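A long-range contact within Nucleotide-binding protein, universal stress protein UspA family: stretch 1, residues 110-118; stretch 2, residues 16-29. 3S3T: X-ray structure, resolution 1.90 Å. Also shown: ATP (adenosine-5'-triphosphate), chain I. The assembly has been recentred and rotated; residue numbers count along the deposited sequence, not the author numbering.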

# COMPACT_ATOMS: atom_id res chain seq x y z
N ASP A 110 2.46 10.39 -21.40
CA ASP A 110 3.69 9.68 -20.97
C ASP A 110 4.30 10.11 -19.68
O ASP A 110 5.36 9.59 -19.29
CB ASP A 110 4.77 9.63 -22.09
CG ASP A 110 4.93 10.96 -22.85
OD1 ASP A 110 4.56 12.02 -22.32
OD2 ASP A 110 5.46 10.95 -23.98
N LEU A 111 3.58 10.97 -18.95
CA LEU A 111 3.90 11.30 -17.57
C LEU A 111 2.66 11.77 -16.85
O LEU A 111 1.90 12.58 -17.36
CB LEU A 111 4.91 12.45 -17.50
CG LEU A 111 5.48 12.84 -16.14
CD1 LEU A 111 6.19 11.65 -15.44
CD2 LEU A 111 6.47 14.05 -16.33
N ILE A 112 2.51 11.32 -15.60
CA ILE A 112 1.51 11.90 -14.72
C ILE A 112 2.28 12.53 -13.56
O ILE A 112 3.20 11.89 -13.00
CB ILE A 112 0.54 10.84 -14.18
CG1 ILE A 112 -0.20 10.09 -15.32
CG2 ILE A 112 -0.49 11.51 -13.22
CD1 ILE A 112 -1.18 8.96 -14.82
N VAL A 113 1.96 13.80 -13.24
CA VAL A 113 2.59 14.53 -12.17
C VAL A 113 1.56 14.67 -11.03
O VAL A 113 0.46 15.12 -11.24
CB VAL A 113 3.09 15.92 -12.66
CG1 VAL A 113 3.71 16.71 -11.52
CG2 VAL A 113 4.10 15.76 -13.86
N LEU A 114 1.94 14.29 -9.82
CA LEU A 114 1.02 14.28 -8.65
C LEU A 114 1.65 14.92 -7.45
O LEU A 114 2.86 14.78 -7.21
CB LEU A 114 0.66 12.82 -8.26
CG LEU A 114 -0.19 12.02 -9.25
CD1 LEU A 114 -0.05 10.52 -8.99
CD2 LEU A 114 -1.69 12.44 -9.26
N GLY A 115 0.84 15.57 -6.62
CA GLY A 115 1.31 15.94 -5.29
C GLY A 115 1.39 14.70 -4.44
O GLY A 115 0.62 13.76 -4.61
N ALA A 116 2.29 14.67 -3.49
CA ALA A 116 2.33 13.53 -2.57
C ALA A 116 1.02 13.38 -1.74
O ALA A 116 0.52 12.26 -1.55
CB ALA A 116 3.51 13.64 -1.66
N THR A 117 0.50 14.50 -1.24
CA THR A 117 -0.69 14.52 -0.40
C THR A 117 -1.64 15.53 -1.03
O THR A 117 -1.30 16.17 -2.05
CB THR A 117 -0.38 14.91 1.04
OG1 THR A 117 0.27 16.17 1.06
CG2 THR A 117 0.56 13.88 1.67
N GLY A 118 -2.85 15.61 -0.49
CA GLY A 118 -3.91 16.45 -1.03
C GLY A 118 -4.71 17.13 0.07
O GLY A 118 -4.12 17.54 1.05
PG ATP I . -6.43 10.69 1.05
O1G ATP I . -7.44 11.12 0.01
O2G ATP I . -6.97 10.80 2.45
O3G ATP I . -5.81 9.31 0.86
PB ATP I . -5.04 13.21 0.52
O1B ATP I . -4.16 13.97 1.46
O2B ATP I . -6.34 13.81 0.12
O3B ATP I . -5.21 11.74 1.12
PA ATP I . -4.52 12.45 -2.24
O1A ATP I . -6.00 12.46 -2.47
O2A ATP I . -3.84 11.18 -2.55
O3A ATP I . -4.11 12.90 -0.78
O5' ATP I . -3.92 13.65 -3.19
C5' ATP I . -2.60 13.52 -3.71
C4' ATP I . -2.52 14.16 -5.10
O4' ATP I . -3.49 13.48 -5.88
C3' ATP I . -2.93 15.63 -5.14
O3' ATP I . -1.88 16.51 -4.80
C2' ATP I . -3.42 15.71 -6.56
O2' ATP I . -2.27 15.82 -7.39
C1' ATP I . -4.11 14.37 -6.80
N9 ATP I . -5.55 14.44 -6.57
C8 ATP I . -6.22 14.17 -5.41
N7 ATP I . -7.55 14.37 -5.56
C5 ATP I . -7.71 14.77 -6.83
C6 ATP I . -8.86 15.17 -7.64
N6 ATP I . -10.09 15.15 -7.07
N1 ATP I . -8.65 15.53 -8.95
C2 ATP I . -7.40 15.52 -9.46
N3 ATP I . -6.29 15.21 -8.77
C4 ATP I . -6.41 14.83 -7.49
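Stretch 2 (16-29) DAAQAAFTEAVNIA

How does the backbone of stretch 2 lie on that of stretch 1? Residues 16-29 are helical throughout, with backbone hydrogen bonds such as Ala-25 N to Ala-21 O at 2.9 Å and Ala-29 N to Ala-25 O at 2.8 Å. They pack against an extended strand that runs up to Gly-115, after which the chain turns into a loop. The helix runs roughly antiparallel to the strand, with an angle of 147° between their N-to-C directions and a closest approach of the axes of 6.5 Å. Its later turns therefore lie near the early part of the strand and its first turn near the loop. The register follows: the CA atoms of Val-113 and Ala-25 are 6.2 Å apart, and those of Gly-115 and Ala-18 only 4.7 Å.

What brings the two backbones so close at Gly-115? This residue has no side chain, and its CA lies 3.9 Å from Ala-17 O. An ideal CB on Gly-115 would point toward the helix and lie 2.9 Å from Ala-17 O, a clash. The methyl of Ala-21 fits beside the strand backbone, with its CB 3.5 Å from Gly-115 N and 3.7 Å from Leu-114 C. Leu-114 itself directs its CA-to-CB bond away from the helix, so it is its backbone that meets Ala-21.

Which side chains hold the rest of the strand against the helix? Alternation along the strand directs Leu-111 and Val-113 toward the helix, while Ile-112 is out of reach. Val-113 has the largest covered area of any residue here: its CB is 4.1 Å from Ala-25 CB, its CG1 3.5 Å from Ala-21 O, and its CG2 4.0 Å from Ile-28 CD1. Ile-28 also receives Leu-111, with CD2 of the leucine 3.9 Å from CG2 of the isoleucine. Apart from the approach of Val-113 CG1 to the carbonyl oxygen of Ala-21, these are contacts between apolar side chains, and no hydrogen bond crosses between the stretches.

How does the contact end beside the nucleotide? Beyond the strand, Thr-117 O approaches the methyl of Ala-17, 3.2 Å from its CB, and accepts a hydrogen bond from ATP O3' at 2.8 Å. Gly-115 N donates to ATP O2' at 3.2 Å, and Gly-118 N to ATP O1B at 2.9 Å. From the helix, Ala-18 CB comes within 3.4 Å of ATP O3', so the ribose touches both stretches where their backbones are closest.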

# COMPACT_ATOMS: atom_id res chain seq x y z
N ASP A 16 -2.76 22.97 -1.66
CA ASP A 16 -1.47 23.59 -1.99
C ASP A 16 -0.52 22.56 -2.59
O ASP A 16 0.21 22.89 -3.51
CB ASP A 16 -0.81 24.19 -0.77
CG ASP A 16 -1.57 25.41 -0.22
OD1 ASP A 16 -2.51 25.92 -0.88
OD2 ASP A 16 -1.24 25.84 0.87
N ALA A 17 -0.57 21.32 -2.10
CA ALA A 17 0.36 20.29 -2.52
C ALA A 17 0.15 20.00 -4.00
O ALA A 17 1.12 19.82 -4.72
CB ALA A 17 0.21 18.98 -1.69
N ALA A 18 -1.11 19.95 -4.44
CA ALA A 18 -1.44 19.75 -5.85
C ALA A 18 -1.03 20.92 -6.71
O ALA A 18 -0.60 20.74 -7.86
CB ALA A 18 -2.92 19.46 -6.02
N GLN A 19 -1.16 22.14 -6.18
CA GLN A 19 -0.68 23.31 -6.92
C GLN A 19 0.86 23.38 -7.05
O GLN A 19 1.39 23.87 -8.06
CB GLN A 19 -1.21 24.60 -6.27
CG GLN A 19 -0.74 25.87 -6.92
CD GLN A 19 -1.15 26.04 -8.38
OE1 GLN A 19 -2.05 25.34 -8.90
NE2 GLN A 19 -0.51 27.01 -9.05
N ALA A 20 1.58 22.92 -6.04
CA ALA A 20 3.03 22.78 -6.17
C ALA A 20 3.38 21.71 -7.28
O ALA A 20 4.35 21.86 -8.04
CB ALA A 20 3.59 22.37 -4.85
N ALA A 21 2.58 20.64 -7.35
CA ALA A 21 2.67 19.65 -8.45
C ALA A 21 2.45 20.30 -9.82
O ALA A 21 3.19 20.05 -10.76
CB ALA A 21 1.59 18.54 -8.22
N PHE A 22 1.40 21.10 -9.95
CA PHE A 22 1.14 21.78 -11.19
C PHE A 22 2.32 22.67 -11.55
O PHE A 22 2.77 22.69 -12.70
CB PHE A 22 -0.14 22.59 -11.11
CG PHE A 22 -0.33 23.47 -12.28
CD1 PHE A 22 -0.01 24.82 -12.22
CD2 PHE A 22 -0.77 22.93 -13.49
CE1 PHE A 22 -0.16 25.64 -13.33
CE2 PHE A 22 -0.92 23.78 -14.62
CZ PHE A 22 -0.63 25.12 -14.52
N THR A 23 2.85 23.38 -10.57
CA THR A 23 3.98 24.30 -10.83
C THR A 23 5.17 23.58 -11.41
O THR A 23 5.79 24.08 -12.35
CB THR A 23 4.36 25.09 -9.58
OG1 THR A 23 3.22 25.87 -9.20
CG2 THR A 23 5.57 26.04 -9.84
N GLU A 24 5.46 22.38 -10.89
CA GLU A 24 6.54 21.55 -11.42
C GLU A 24 6.20 20.95 -12.77
O GLU A 24 7.09 20.84 -13.63
CB GLU A 24 6.95 20.47 -10.44
CG GLU A 24 8.13 19.62 -10.88
CD GLU A 24 9.37 20.42 -11.22
OE1 GLU A 24 10.19 19.91 -11.99
OE2 GLU A 24 9.49 21.58 -10.74
N ALA A 25 4.93 20.59 -12.98
CA ALA A 25 4.49 20.08 -14.29
C ALA A 25 4.74 21.12 -15.38
O ALA A 25 5.18 20.78 -16.48
CB ALA A 25 2.99 19.64 -14.27
N VAL A 26 4.50 22.39 -15.09
CA VAL A 26 4.75 23.42 -16.11
C VAL A 26 6.24 23.54 -16.42
O VAL A 26 6.63 23.79 -17.55
CB VAL A 26 4.23 24.78 -15.67
CG1 VAL A 26 4.57 25.85 -16.75
CG2 VAL A 26 2.73 24.70 -15.45
N ASN A 27 7.06 23.40 -15.39
CA ASN A 27 8.51 23.37 -15.53
C ASN A 27 8.98 22.19 -16.43
O ASN A 27 9.82 22.35 -17.32
CB ASN A 27 9.05 23.24 -14.11
CG ASN A 27 10.51 23.51 -14.01
OD1 ASN A 27 11.23 23.66 -15.01
ND2 ASN A 27 10.98 23.61 -12.76
N ILE A 28 8.43 21.02 -16.20
CA ILE A 28 8.77 19.84 -16.99
C ILE A 28 8.29 20.05 -18.43
O ILE A 28 9.02 19.76 -19.38
CB ILE A 28 8.12 18.57 -16.40
CG1 ILE A 28 8.64 18.28 -14.99
CG2 ILE A 28 8.43 17.33 -17.27
CD1 ILE A 28 7.86 17.17 -14.25
N ALA A 29 7.07 20.57 -18.55
CA ALA A 29 6.45 20.83 -19.83
C ALA A 29 7.32 21.78 -20.68
O ALA A 29 7.63 21.48 -21.84
CB ALA A 29 5.04 21.39 -19.63